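Local atomic coordinates of Lmo2349 protein (Listeria monocytogenes, PDB entry 4GVO), a protein that probably binds L-cystine or a related amino acid outside the membrane and delivers it to an ABC transporter for import. Residues T10-T15 with K50-T55; A74-K79 with N95-Q100; L88-A93 with V198-G203; L101-S106 with A165-S170. All coordinates share one frame; numbering follows the deposited sequence. Where two conformers were deposited one is given.

Interaction 1 (T10-T15 with K50-T55); sequences TITVGT and KFKFKT
From Thr10-Lys50 to Thr15-Thr55 the strands 10-15 and 50-55 run side by side as a parallel pair in unbroken register, their segment axes 34° apart. Five backbone hydrogen bonds join them: Ile11 and Val13 each bond to two residues of the partner strand, Thr15 through its N to Lys54 O. The bond from Val13 N to Lys52 O measures 2.8 Å and is nearly straight, whereas the last, from Thr15 N to Lys54 O, has lengthened to 3.2 Å, with the donor tilted from the carbonyl plane. Side chains alternate between two faces. On one, Phe51 receives Ile11 CB over its ring, 4.2 Å from the centroid and displaced toward the rim, a CH-pi contact. Val13 CG2 meets the same ring in its plane, 3.6 Å from Phe51 CD2; CG1, anti to the backbone N (chi1 -177°), turns to the Phe53 ring. The other face pairs threonines with lysines: the Lys50 chain, bent at chi3 and chi4, brings NZ to donate to Thr10 OG1 at 3.0 Å, and Lys52 CD packs on Thr10 CG2 at 3.6 Å. Helix 34-44, which links the two strands in a beta-alpha-beta crossover, covers the aromatic face, Val39 touching Val13, Phe51 and Phe53, and strand 72-73 continues the sheet beyond 10-15, bonded through Thr12 and Gly14.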
loop_
_atom_site.group_PDB
_atom_site.type_symbol
_atom_site.label_atom_id
_atom_site.label_comp_id
_atom_site.label_asym_id
_atom_site.label_seq_id
_atom_site.Cartn_x
_atom_site.Cartn_y
_atom_site.Cartn_z
ATOM N N THR A 10 6.402 22.631 10.172
ATOM C CA THR A 10 6.842 21.225 10.191
ATOM C C THR A 10 5.635 20.324 10.064
ATOM O O THR A 10 4.659 20.455 10.796
ATOM C CB THR A 10 7.614 20.883 11.479
ATOM O OG1 THR A 10 8.749 21.747 11.542
ATOM C CG2 THR A 10 8.049 19.444 11.493
ATOM N N ILE A 11 5.731 19.387 9.128
ATOM C CA ILE A 11 4.679 18.416 8.844
ATOM C C ILE A 11 5.243 17.053 9.157
ATOM O O ILE A 11 6.293 16.703 8.662
ATOM C CB ILE A 11 4.280 18.478 7.336
ATOM C CG1 ILE A 11 3.795 19.895 6.963
ATOM C CG2 ILE A 11 3.266 17.412 7.004
ATOM C CD1 ILE A 11 2.675 20.455 7.844
ATOM N N THR A 12 4.534 16.298 9.982
ATOM C CA THR A 12 4.926 14.940 10.327
ATOM C C THR A 12 4.179 13.926 9.476
ATOM O O THR A 12 2.955 13.925 9.417
ATOM C CB THR A 12 4.705 14.646 11.818
ATOM O OG1 THR A 12 5.461 15.623 12.572
ATOM C CG2 THR A 12 5.175 13.247 12.211
ATOM N N VAL A 13 4.951 13.125 8.779
ATOM C CA VAL A 13 4.453 12.099 7.866
ATOM C C VAL A 13 4.621 10.728 8.479
ATOM O O VAL A 13 5.744 10.275 8.718
ATOM C CB VAL A 13 5.240 12.164 6.525
ATOM C CG1 VAL A 13 4.685 11.160 5.518
ATOM C CG2 VAL A 13 5.231 13.584 5.945
ATOM N N GLY A 14 3.516 10.036 8.724
ATOM C CA GLY A 14 3.582 8.670 9.142
ATOM C C GLY A 14 3.838 7.750 7.971
ATOM O O GLY A 14 3.184 7.865 6.938
ATOM N N THR A 15 4.774 6.838 8.159
ATOM C CA THR A 15 5.029 5.788 7.201
ATOM C C THR A 15 5.536 4.550 7.899
ATOM O O THR A 15 5.683 4.539 9.130
ATOM C CB THR A 15 5.972 6.299 6.087
ATOM O OG1 THR A 15 5.942 5.387 4.972
ATOM C CG2 THR A 15 7.417 6.478 6.570
ATOM N N LYS A 50 8.319 21.899 6.061
ATOM C CA LYS A 50 9.421 20.946 6.270
ATOM C C LYS A 50 8.769 19.643 6.652
ATOM O O LYS A 50 8.052 19.591 7.603
ATOM C CB LYS A 50 10.365 21.415 7.399
ATOM C CG LYS A 50 11.570 20.518 7.683
ATOM C CD LYS A 50 12.254 20.883 9.012
ATOM C CE LYS A 50 11.834 19.971 10.182
ATOM N NZ LYS A 50 11.541 20.721 11.441
ATOM N N PHE A 51 9.068 18.590 5.921
ATOM C CA PHE A 51 8.449 17.285 6.157
ATOM C C PHE A 51 9.431 16.426 6.919
ATOM O O PHE A 51 10.605 16.305 6.548
ATOM C CB PHE A 51 8.068 16.610 4.840
ATOM C CG PHE A 51 6.902 17.247 4.129
ATOM C CD1 PHE A 51 7.014 18.476 3.493
ATOM C CD2 PHE A 51 5.656 16.604 4.052
ATOM C CE1 PHE A 51 5.940 19.061 2.842
ATOM C CE2 PHE A 51 4.597 17.205 3.376
ATOM C CZ PHE A 51 4.761 18.415 2.745
ATOM N N LYS A 52 8.943 15.803 7.965
ATOM C CA LYS A 52 9.712 14.835 8.687
ATOM C C LYS A 52 8.902 13.558 8.847
ATOM O O LYS A 52 7.695 13.605 8.838
ATOM C CB LYS A 52 10.088 15.356 10.038
ATOM C CG LYS A 52 8.957 15.632 10.939
ATOM C CD LYS A 52 9.439 16.212 12.265
ATOM C CE LYS A 52 10.301 15.236 13.060
ATOM N NZ LYS A 52 10.692 15.811 14.368
ATOM N N PHE A 53 9.584 12.435 9.028
ATOM C CA PHE A 53 8.910 11.167 9.121
ATOM C C PHE A 53 8.790 10.688 10.566
ATOM O O PHE A 53 9.645 10.945 11.415
ATOM C CB PHE A 53 9.650 10.115 8.278
ATOM C CG PHE A 53 9.660 10.427 6.813
ATOM C CD1 PHE A 53 8.560 10.139 6.010
ATOM C CD2 PHE A 53 10.747 11.072 6.237
ATOM C CE1 PHE A 53 8.590 10.430 4.669
ATOM C CE2 PHE A 53 10.753 11.395 4.897
ATOM C CZ PHE A 53 9.672 11.061 4.116
ATOM N N LYS A 54 7.715 9.926 10.778
ATOM C CA LYS A 54 7.479 9.167 11.995
ATOM C C LYS A 54 7.117 7.753 11.556
ATOM O O LYS A 54 6.059 7.531 10.971
ATOM C CB LYS A 54 6.356 9.778 12.834
ATOM C CG LYS A 54 6.144 9.081 14.169
ATOM C CD LYS A 54 4.909 9.565 14.918
ATOM C CE LYS A 54 5.068 10.918 15.573
ATOM N NZ LYS A 54 5.835 10.862 16.859
ATOM N N THR A 55 8.033 6.806 11.797
ATOM C CA THR A 55 7.831 5.433 11.378
ATOM C C THR A 55 7.104 4.651 12.453
ATOM O O THR A 55 7.256 4.903 13.633
ATOM C CB THR A 55 9.147 4.759 10.995
ATOM O OG1 THR A 55 10.034 4.776 12.115
ATOM C CG2 THR A 55 9.769 5.466 9.802
#

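Interaction 2 (A74-K79 with N95-Q100); sequences AHQMEK and NNFPLQ. With HIS (histidine), chain E.
Phe97 sets its ring against two oxygens of 74-79: Gln76 OE1 lies in the ring plane, 3.5 Å from Phe97 CD2, and Glu78 OE2 comes close to CD1. Phe97 CG lies anti to the backbone N (chi1 -150°), directing the side chain to the pocket. One face of the ring lies beneath the amino nitrogen of the bound histidine, which stands 3.6 Å above the plane and over its centre, a position that would suit a charged ammonium. The same nitrogen lies 2.7 Å from Glu78 OE2 and 2.6 Å from Gln76 O, so carboxylate, carbonyl and ring surround it. Gln76 is bent at chi2, and its OE1 accepts a hydrogen bond from Asn95 ND2 at 2.8 Å; the acceptor lies near the Asn95 amide plane, while the donor is tilted 28° from the carbonyl plane of Gln76. The Gln76 NE2 on the other branch is held by Asp35. Glu78 OE1 meets Leu99 CD1 tip to tip, is bonded to Asn128, and accepts a hydrogen bond from a water at 2.6 Å that also donates to Phe97 O. Glu78 N donates to the histidine O at 2.8 Å, almost straight at 174°, and s-oxy cysteine in the same pocket uses that N-H too. The pocket therefore reads both ends of an alpha-amino acid: acceptors and an aromatic face gather at its amino group, the Glu78 N-H serves its carboxylate, with Arg83 and Asn128 N also bonded to the ligand, probably at that end, and the negative charge of Glu78 would probably favour a protonated amine.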
loop_
_atom_site.group_PDB
_atom_site.type_symbol
_atom_site.label_atom_id
_atom_site.label_comp_id
_atom_site.label_asym_id
_atom_site.label_seq_id
_atom_site.Cartn_x
_atom_site.Cartn_y
_atom_site.Cartn_z
ATOM N N ALA A 74 1.679 8.308 4.382
ATOM C CA ALA A 74 2.199 7.847 3.071
ATOM C C ALA A 74 2.579 6.391 3.171
ATOM O O ALA A 74 3.583 6.078 3.796
ATOM C CB ALA A 74 3.428 8.672 2.685
ATOM N N HIS A 75 1.735 5.496 2.667
ATOM C CA HIS A 75 2.006 4.086 2.693
ATOM C C HIS A 75 1.182 3.374 1.647
ATOM O O HIS A 75 0.429 2.458 1.963
ATOM C CB HIS A 75 1.715 3.507 4.100
ATOM C CG HIS A 75 2.351 2.156 4.368
ATOM N ND1 HIS A 75 2.023 1.014 3.687
ATOM C CD2 HIS A 75 3.336 1.790 5.286
ATOM C CE1 HIS A 75 2.792 -0.008 4.155
ATOM N NE2 HIS A 75 3.558 0.449 5.140
ATOM N N GLN A 76 1.270 3.829 0.408
ATOM C CA GLN A 76 0.490 3.221 -0.682
ATOM C C GLN A 76 -0.995 3.134 -0.323
ATOM O O GLN A 76 -1.652 2.101 -0.551
ATOM C CB GLN A 76 1.067 1.878 -1.066
ATOM C CG GLN A 76 2.409 1.987 -1.785
ATOM C CD GLN A 76 2.261 2.547 -3.181
ATOM O OE1 GLN A 76 1.487 2.023 -3.981
ATOM N NE2 GLN A 76 2.976 3.631 -3.463
ATOM N N MET A 77 -1.546 4.208 0.255
ATOM C CA MET A 77 -2.913 4.124 0.784
ATOM C C MET A 77 -3.962 4.252 -0.326
ATOM O O MET A 77 -4.066 5.282 -1.004
ATOM C CB MET A 77 -3.174 5.209 1.848
ATOM C CG MET A 77 -2.221 5.109 3.046
ATOM S SD MET A 77 -2.271 3.549 3.927
ATOM C CE MET A 77 -3.744 3.788 4.923
ATOM N N GLU A 78 -4.759 3.188 -0.448
ATOM C CA GLU A 78 -5.865 3.121 -1.372
ATOM C C GLU A 78 -7.031 3.950 -0.923
ATOM O O GLU A 78 -7.433 3.900 0.243
ATOM C CB GLU A 78 -6.289 1.659 -1.500
ATOM C CG GLU A 78 -5.281 0.775 -2.230
ATOM C CD GLU A 78 -5.553 -0.715 -1.952
ATOM O OE1 GLU A 78 -6.619 -1.214 -2.392
ATOM O OE2 GLU A 78 -4.744 -1.375 -1.274
ATOM N N LYS A 79 -7.649 4.682 -1.853
ATOM C CA LYS A 79 -8.858 5.396 -1.542
ATOM C C LYS A 79 -10.021 4.427 -1.411
ATOM O O LYS A 79 -10.217 3.580 -2.255
ATOM C CB LYS A 79 -9.157 6.465 -2.572
ATOM C CG LYS A 79 -10.372 7.306 -2.196
ATOM C CD LYS A 79 -10.886 8.145 -3.339
ATOM C CE LYS A 79 -9.955 9.271 -3.658
ATOM N NZ LYS A 79 -10.431 9.910 -4.910
ATOM N N ASN A 95 -0.058 6.280 -7.521
ATOM C CA ASN A 95 0.109 4.885 -7.953
ATOM C C ASN A 95 -1.295 4.307 -8.221
ATOM O O ASN A 95 -2.295 4.922 -7.821
ATOM C CB ASN A 95 0.849 4.006 -6.920
ATOM C CG ASN A 95 1.494 2.807 -7.546
ATOM O OD1 ASN A 95 1.520 2.685 -8.790
ATOM N ND2 ASN A 95 2.004 1.919 -6.728
ATOM N N ASN A 96 -1.319 3.145 -8.842
ATOM C CA ASN A 96 -2.488 2.261 -8.932
ATOM C C ASN A 96 -2.212 1.028 -8.044
ATOM O O ASN A 96 -1.099 0.547 -8.026
ATOM C CB ASN A 96 -2.612 1.651 -10.357
ATOM C CG ASN A 96 -2.857 2.659 -11.406
ATOM O OD1 ASN A 96 -2.085 2.763 -12.357
ATOM N ND2 ASN A 96 -3.881 3.440 -11.231
ATOM N N PHE A 97 -3.222 0.480 -7.372
ATOM C CA PHE A 97 -3.013 -0.659 -6.494
ATOM C C PHE A 97 -4.144 -1.691 -6.760
ATOM O O PHE A 97 -4.921 -2.032 -5.862
ATOM C CB PHE A 97 -2.963 -0.191 -5.042
ATOM C CG PHE A 97 -2.113 -1.022 -4.132
ATOM C CD1 PHE A 97 -2.537 -2.254 -3.639
ATOM C CD2 PHE A 97 -0.856 -0.562 -3.745
ATOM C CE1 PHE A 97 -1.727 -2.994 -2.776
ATOM C CE2 PHE A 97 -0.048 -1.311 -2.933
ATOM C CZ PHE A 97 -0.494 -2.521 -2.431
ATOM N N PRO A 98 -4.182 -2.253 -7.990
ATOM C CA PRO A 98 -5.248 -3.216 -8.304
ATOM C C PRO A 98 -5.004 -4.511 -7.535
ATOM O O PRO A 98 -3.889 -5.063 -7.548
ATOM C CB PRO A 98 -5.116 -3.430 -9.813
ATOM C CG PRO A 98 -3.711 -3.075 -10.111
ATOM C CD PRO A 98 -3.379 -1.950 -9.173
ATOM N N LEU A 99 -6.018 -5.020 -6.853
ATOM C CA LEU A 99 -5.887 -6.198 -5.987
ATOM C C LEU A 99 -6.433 -7.468 -6.644
ATOM O O LEU A 99 -7.496 -7.458 -7.238
ATOM C CB LEU A 99 -6.660 -5.978 -4.686
ATOM C CG LEU A 99 -6.087 -4.885 -3.754
ATOM C CD1 LEU A 99 -7.011 -4.705 -2.527
ATOM C CD2 LEU A 99 -4.645 -5.200 -3.361
ATOM N N GLN A 100 -5.698 -8.547 -6.488
ATOM C CA GLN A 100 -6.095 -9.872 -6.905
ATOM C C GLN A 100 -5.756 -10.877 -5.822
ATOM O O GLN A 100 -4.763 -10.694 -5.097
ATOM C CB GLN A 100 -5.374 -10.314 -8.194
ATOM C CG GLN A 100 -5.904 -9.626 -9.446
ATOM C CD GLN A 100 -5.013 -9.850 -10.631
ATOM O OE1 GLN A 100 -4.034 -9.176 -10.789
ATOM N NE2 GLN A 100 -5.339 -10.873 -11.445
HETATM N N HIS E . -2.457 -0.385 -0.166
HETATM C CA HIS E . -2.740 -0.750 1.257
HETATM C C HIS E . -3.944 -0.062 1.807
HETATM O O HIS E . -4.442 0.873 1.162
HETATM C CB HIS E . -1.535 -0.437 2.126
HETATM C CG HIS E . -0.540 -1.558 2.151
HETATM N ND1 HIS E . 0.098 -1.950 1.039
HETATM C CD2 HIS E . -0.127 -2.435 3.182
HETATM C CE1 HIS E . 0.887 -3.012 1.342
HETATM N NE2 HIS E . 0.758 -3.274 2.651
HETATM O OXT HIS E . -4.435 -0.451 2.892
HETATM O O HOH W 1 -7.433 -1.471 -4.848
#

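Interaction 3 (L88-A93 with V198-G203); sequences LFNDVA and VYFMLG
A short antiparallel beta ladder joins 88-93 to 198-203, with Leu88 and Leu202 as its hydrogen-bonded pair and Phe89 and Met201 as the non-hydrogen-bonded pair beside it. Leu88 N donates to Leu202 O at 2.9 Å, and Leu202 N returns a bond to Leu88 O. Past Phe89 one weak backbone bond, Asn90 N to Phe200 O, remains, and a side chain adds a shorter one: with Asn90 CG between its own backbone N and carbonyl carbon (chi1 70°), OD1 accepts from Phe200 N at 2.9 Å, the donor tilted 21° from the amide carbonyl plane. The Phe89 ring carries Met201 CG over one face, 3.5 Å from CE2, while Met201 SD lies obliquely 4.5 Å from the ring centroid in a Met-aromatic contact. Tyr199 CB reaches the edge of this ring in its plane, and the two aromatic side chains cross at about a right angle. Ala93 CB then sits over a face of Tyr199, 4.1 Å from the ring centroid. Helix 207-222 flanks the turn, where the Asp214 carboxylate accepts hydrogen bonds from Asn90 ND2 and from the backbone nitrogens of Asp91 and Val92; helix 81-86 touches Phe89, and helix 34-44 packs on Phe200.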
loop_
_atom_site.group_PDB
_atom_site.type_symbol
_atom_site.label_atom_id
_atom_site.label_comp_id
_atom_site.label_asym_id
_atom_site.label_seq_id
_atom_site.Cartn_x
_atom_site.Cartn_y
_atom_site.Cartn_z
ATOM N N LEU A 88 -9.192 13.014 4.823
ATOM C CA LEU A 88 -9.004 13.713 3.570
ATOM C C LEU A 88 -7.989 12.996 2.702
ATOM O O LEU A 88 -6.914 12.648 3.161
ATOM C CB LEU A 88 -8.553 15.137 3.870
ATOM C CG LEU A 88 -8.265 16.048 2.687
ATOM C CD1 LEU A 88 -9.530 16.215 1.836
ATOM C CD2 LEU A 88 -7.776 17.381 3.224
ATOM N N PHE A 89 -8.343 12.778 1.446
ATOM C CA PHE A 89 -7.392 12.334 0.424
ATOM C C PHE A 89 -7.024 13.520 -0.457
ATOM O O PHE A 89 -7.899 14.308 -0.819
ATOM C CB PHE A 89 -7.975 11.255 -0.462
ATOM C CG PHE A 89 -8.130 9.928 0.245
ATOM C CD1 PHE A 89 -9.126 9.720 1.165
ATOM C CD2 PHE A 89 -7.244 8.913 0.035
ATOM C CE1 PHE A 89 -9.242 8.462 1.800
ATOM C CE2 PHE A 89 -7.340 7.687 0.683
ATOM C CZ PHE A 89 -8.352 7.456 1.534
ATOM N N ASN A 90 -5.748 13.659 -0.825
ATOM C CA ASN A 90 -5.407 14.666 -1.813
ATOM C C ASN A 90 -6.015 14.253 -3.169
ATOM O O ASN A 90 -6.483 13.115 -3.320
ATOM C CB ASN A 90 -3.912 14.922 -1.865
ATOM C CG ASN A 90 -3.152 13.769 -2.456
ATOM O OD1 ASN A 90 -3.209 12.668 -1.921
ATOM N ND2 ASN A 90 -2.450 14.007 -3.561
ATOM N N ASP A 91 -6.027 15.174 -4.144
ATOM C CA ASP A 91 -6.669 14.933 -5.455
ATOM C C ASP A 91 -5.824 14.180 -6.448
ATOM O O ASP A 91 -6.371 13.565 -7.384
ATOM C CB ASP A 91 -7.089 16.254 -6.138
ATOM C CG ASP A 91 -8.364 16.869 -5.548
ATOM O OD1 ASP A 91 -8.978 16.316 -4.620
ATOM O OD2 ASP A 91 -8.766 17.944 -6.040
ATOM N N VAL A 92 -4.501 14.236 -6.303
ATOM C CA VAL A 92 -3.621 13.694 -7.328
ATOM C C VAL A 92 -3.064 12.330 -6.893
ATOM O O VAL A 92 -2.334 12.243 -5.911
ATOM C CB VAL A 92 -2.495 14.684 -7.649
ATOM C CG1 VAL A 92 -1.566 14.110 -8.713
ATOM C CG2 VAL A 92 -3.076 16.056 -8.078
ATOM N N ALA A 93 -3.374 11.271 -7.627
ATOM C CA ALA A 93 -2.903 9.927 -7.286
ATOM C C ALA A 93 -1.434 9.785 -7.637
ATOM O O ALA A 93 -0.903 10.467 -8.562
ATOM C CB ALA A 93 -3.708 8.898 -8.092
ATOM N N VAL A 198 -3.860 5.287 -5.355
ATOM C CA VAL A 198 -3.076 5.558 -4.153
ATOM C C VAL A 198 -2.904 7.076 -4.012
ATOM O O VAL A 198 -2.543 7.772 -4.982
ATOM C CB VAL A 198 -1.709 4.865 -4.265
ATOM C CG1 VAL A 198 -0.680 5.465 -3.280
ATOM C CG2 VAL A 198 -1.856 3.342 -4.070
ATOM N N TYR A 199 -3.152 7.563 -2.805
ATOM C CA TYR A 199 -3.074 8.948 -2.462
ATOM C C TYR A 199 -2.468 9.104 -1.065
ATOM O O TYR A 199 -2.408 8.155 -0.300
ATOM C CB TYR A 199 -4.465 9.578 -2.436
ATOM C CG TYR A 199 -5.309 9.426 -3.675
ATOM C CD1 TYR A 199 -6.054 8.266 -3.897
ATOM C CD2 TYR A 199 -5.400 10.441 -4.602
ATOM C CE1 TYR A 199 -6.854 8.116 -4.997
ATOM C CE2 TYR A 199 -6.169 10.293 -5.724
ATOM C CZ TYR A 199 -6.909 9.124 -5.911
ATOM O OH TYR A 199 -7.705 8.989 -7.006
ATOM N N PHE A 200 -2.099 10.332 -0.719
ATOM C CA PHE A 200 -1.820 10.674 0.673
ATOM C C PHE A 200 -3.120 10.839 1.464
ATOM O O PHE A 200 -4.154 11.211 0.898
ATOM C CB PHE A 200 -0.992 11.948 0.772
ATOM C CG PHE A 200 0.318 11.850 0.050
ATOM C CD1 PHE A 200 1.327 11.085 0.580
ATOM C CD2 PHE A 200 0.549 12.506 -1.175
ATOM C CE1 PHE A 200 2.528 10.956 -0.050
ATOM C CE2 PHE A 200 1.760 12.337 -1.846
ATOM C CZ PHE A 200 2.766 11.589 -1.268
ATOM N N MET A 201 -3.048 10.564 2.761
ATOM C CA MET A 201 -4.165 10.748 3.631
ATOM C C MET A 201 -3.841 11.772 4.669
ATOM O O MET A 201 -2.734 11.771 5.222
ATOM C CB MET A 201 -4.574 9.429 4.308
ATOM C CG MET A 201 -5.053 8.403 3.297
ATOM S SD MET A 201 -5.593 6.838 4.024
ATOM C CE MET A 201 -6.943 7.383 5.066
ATOM N N LEU A 202 -4.805 12.642 4.938
ATOM C CA LEU A 202 -4.644 13.766 5.871
ATOM C C LEU A 202 -5.875 13.858 6.768
ATOM O O LEU A 202 -6.888 13.251 6.522
ATOM C CB LEU A 202 -4.488 15.078 5.089
ATOM C CG LEU A 202 -3.371 15.138 4.040
ATOM C CD1 LEU A 202 -3.863 14.731 2.636
ATOM C CD2 LEU A 202 -2.760 16.543 4.010
ATOM N N GLY A 203 -5.785 14.695 7.790
ATOM C CA GLY A 203 -6.985 15.062 8.533
ATOM C C GLY A 203 -7.900 15.924 7.710
ATOM O O GLY A 203 -7.442 16.678 6.857
#

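Interaction 4 (L101-S106 with A165-S170); sequences LTVLDS and ADATIS
Thr102 O accepts the shortest direct hydrogen bond between the segments, 2.8 Å from Thr168 N, nearly straight and in the carbonyl plane. This belongs to a short beta ladder in the lobe across the ligand from strand 10-15, within the two-lobed fold of family 3 solute-binding proteins. A CA-H...O contact from Ala167 CA, at 3.3 Å, meets the same oxygen. The return bond from Thr102 N to Thr168 O completes a hydrogen-bonded antiparallel pair, but its donor stands 49° out of the carbonyl plane. Leu101 and Ile169 form the adjacent non-hydrogen-bonded pair. The short segment axes of strands 101-104 and 168-170 are 120° apart, a strong twist for an antiparallel pair, and the bridges stop after these two pairs. On one face Thr102 and Thr168 lie side by side, Thr168 CG2 coming within 3.6 Å of Thr102 CB. Thr168 is turned with OG1 anti to its backbone N (chi1 -173°), and that hydroxyl is bonded to Ile122 O; Thr102 OG1 is satisfied by Gln100 O in its own strand. Strand 186-189 pairs with 95-104 as well, Leu101 and Val103 bonding to it through their backbones. Further along, Val103 CG1 packs against Ala167 CB and lies 3.6 Å from Asp166 O. Where the strands diverge, a water takes over the link, accepting from Leu104 N at 3.0 Å and donating to Asp166 O at 2.7 Å.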
loop_
_atom_site.group_PDB
_atom_site.type_symbol
_atom_site.label_atom_id
_atom_site.label_comp_id
_atom_site.label_asym_id
_atom_site.label_seq_id
_atom_site.Cartn_x
_atom_site.Cartn_y
_atom_site.Cartn_z
ATOM N N LEU A 101 -6.514 -11.961 -5.745
ATOM C CA LEU A 101 -6.065 -13.117 -4.988
ATOM C C LEU A 101 -4.676 -13.504 -5.443
ATOM O O LEU A 101 -4.338 -13.429 -6.618
ATOM C CB LEU A 101 -6.984 -14.295 -5.131
ATOM C CG LEU A 101 -8.427 -14.131 -4.663
ATOM C CD1 LEU A 101 -9.221 -15.407 -4.922
ATOM C CD2 LEU A 101 -8.495 -13.714 -3.184
ATOM N N THR A 102 -3.869 -13.919 -4.475
ATOM C CA THR A 102 -2.478 -14.243 -4.736
ATOM C C THR A 102 -2.210 -15.576 -4.030
ATOM O O THR A 102 -2.608 -15.785 -2.895
ATOM C CB THR A 102 -1.587 -13.113 -4.212
ATOM O OG1 THR A 102 -1.834 -11.933 -4.983
ATOM C CG2 THR A 102 -0.097 -13.479 -4.331
ATOM N N VAL A 103 -1.578 -16.497 -4.755
ATOM C CA VAL A 103 -1.363 -17.864 -4.305
ATOM C C VAL A 103 0.072 -18.308 -4.592
ATOM O O VAL A 103 0.825 -17.630 -5.275
ATOM C CB VAL A 103 -2.353 -18.813 -5.009
ATOM C CG1 VAL A 103 -3.807 -18.490 -4.624
ATOM C CG2 VAL A 103 -2.139 -18.776 -6.532
ATOM N N LEU A 104 0.461 -19.448 -4.035
ATOM C CA LEU A 104 1.717 -20.097 -4.474
ATOM C C LEU A 104 1.675 -20.363 -5.976
ATOM O O LEU A 104 0.642 -20.725 -6.532
ATOM C CB LEU A 104 1.860 -21.406 -3.797
ATOM C CG LEU A 104 2.385 -21.529 -2.459
ATOM C CD1 LEU A 104 2.542 -23.065 -2.258
ATOM C CD2 LEU A 104 3.720 -20.793 -2.300
ATOM N N ASP A 105 2.808 -20.220 -6.641
ATOM C CA ASP A 105 2.843 -20.369 -8.080
ATOM C C ASP A 105 2.343 -21.743 -8.542
ATOM O O ASP A 105 1.738 -21.858 -9.609
ATOM C CB ASP A 105 4.261 -20.119 -8.596
ATOM C CG ASP A 105 4.318 -20.107 -10.075
ATOM O OD1 ASP A 105 3.900 -19.103 -10.683
ATOM O OD2 ASP A 105 4.754 -21.137 -10.629
ATOM N N SER A 106 2.548 -22.763 -7.707
ATOM C CA SER A 106 2.115 -24.141 -8.059
ATOM C C SER A 106 0.596 -24.363 -7.922
ATOM O O SER A 106 0.066 -25.406 -8.324
ATOM C CB SER A 106 2.874 -25.164 -7.184
ATOM O OG SER A 106 2.589 -24.952 -5.816
ATOM N N ALA A 165 -1.837 -21.024 4.864
ATOM C CA ALA A 165 -2.768 -20.160 4.142
ATOM C C ALA A 165 -2.870 -20.676 2.715
ATOM O O ALA A 165 -1.864 -21.048 2.133
ATOM C CB ALA A 165 -2.307 -18.706 4.130
ATOM N N ASP A 166 -4.075 -20.628 2.133
ATOM C CA ASP A 166 -4.308 -20.995 0.744
ATOM C C ASP A 166 -4.090 -19.813 -0.221
ATOM O O ASP A 166 -3.741 -20.000 -1.380
ATOM C CB ASP A 166 -5.728 -21.501 0.637
ATOM C CG ASP A 166 -5.937 -22.797 1.414
ATOM O OD1 ASP A 166 -5.518 -23.849 0.882
ATOM O OD2 ASP A 166 -6.483 -22.724 2.547
ATOM N N ALA A 167 -4.330 -18.595 0.262
ATOM C CA ALA A 167 -4.267 -17.391 -0.566
ATOM C C ALA A 167 -4.041 -16.181 0.288
ATOM O O ALA A 167 -4.239 -16.234 1.510
ATOM C CB ALA A 167 -5.560 -17.185 -1.395
ATOM N N THR A 168 -3.576 -15.124 -0.378
ATOM C CA THR A 168 -3.578 -13.779 0.188
ATOM C C THR A 168 -4.233 -12.857 -0.860
ATOM O O THR A 168 -4.813 -13.333 -1.847
ATOM C CB THR A 168 -2.143 -13.332 0.563
ATOM O OG1 THR A 168 -2.201 -12.078 1.261
ATOM C CG2 THR A 168 -1.225 -13.209 -0.627
ATOM N N ILE A 169 -4.123 -11.544 -0.640
ATOM C CA ILE A 169 -4.576 -10.540 -1.598
ATOM C C ILE A 169 -3.449 -9.537 -1.765
ATOM O O ILE A 169 -2.840 -9.111 -0.783
ATOM C CB ILE A 169 -5.915 -9.919 -1.184
ATOM C CG1 ILE A 169 -6.501 -9.070 -2.329
ATOM C CG2 ILE A 169 -5.882 -9.178 0.166
ATOM C CD1 ILE A 169 -7.924 -8.645 -2.063
ATOM N N SER A 170 -3.087 -9.257 -3.015
ATOM C CA SER A 170 -1.940 -8.403 -3.290
ATOM C C SER A 170 -2.043 -7.735 -4.648
ATOM O O SER A 170 -3.096 -7.835 -5.298
ATOM C CB SER A 170 -0.583 -9.146 -3.150
ATOM O OG SER A 170 0.489 -8.168 -2.971
HETATM O O HOH W 2 -1.464 -21.028 -2.380
#

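How the interactions relate
Interactions 1 and 4 are the far ends of the set, their centres about 34 Å apart on opposite sides of the chain's centre, while interaction 2 lies only about 5 Å from that centre. Interaction 1 is a regular parallel ladder with an exposed lysine face; interactions 3 and 4 are buried, short antiparallel ladders that soon give way to a side-chain or water link. Interaction 2 has no ladder across it and relies on side chains and ligand. It touches all the others: Ala74 bonds to Gly14 and Thr15, Met77 and Asn95 to Tyr199 and Val198, and Gln100 to Ser170. Interactions 2 and 4 share strand 95-104, which carries the chain from pocket to distal lobe.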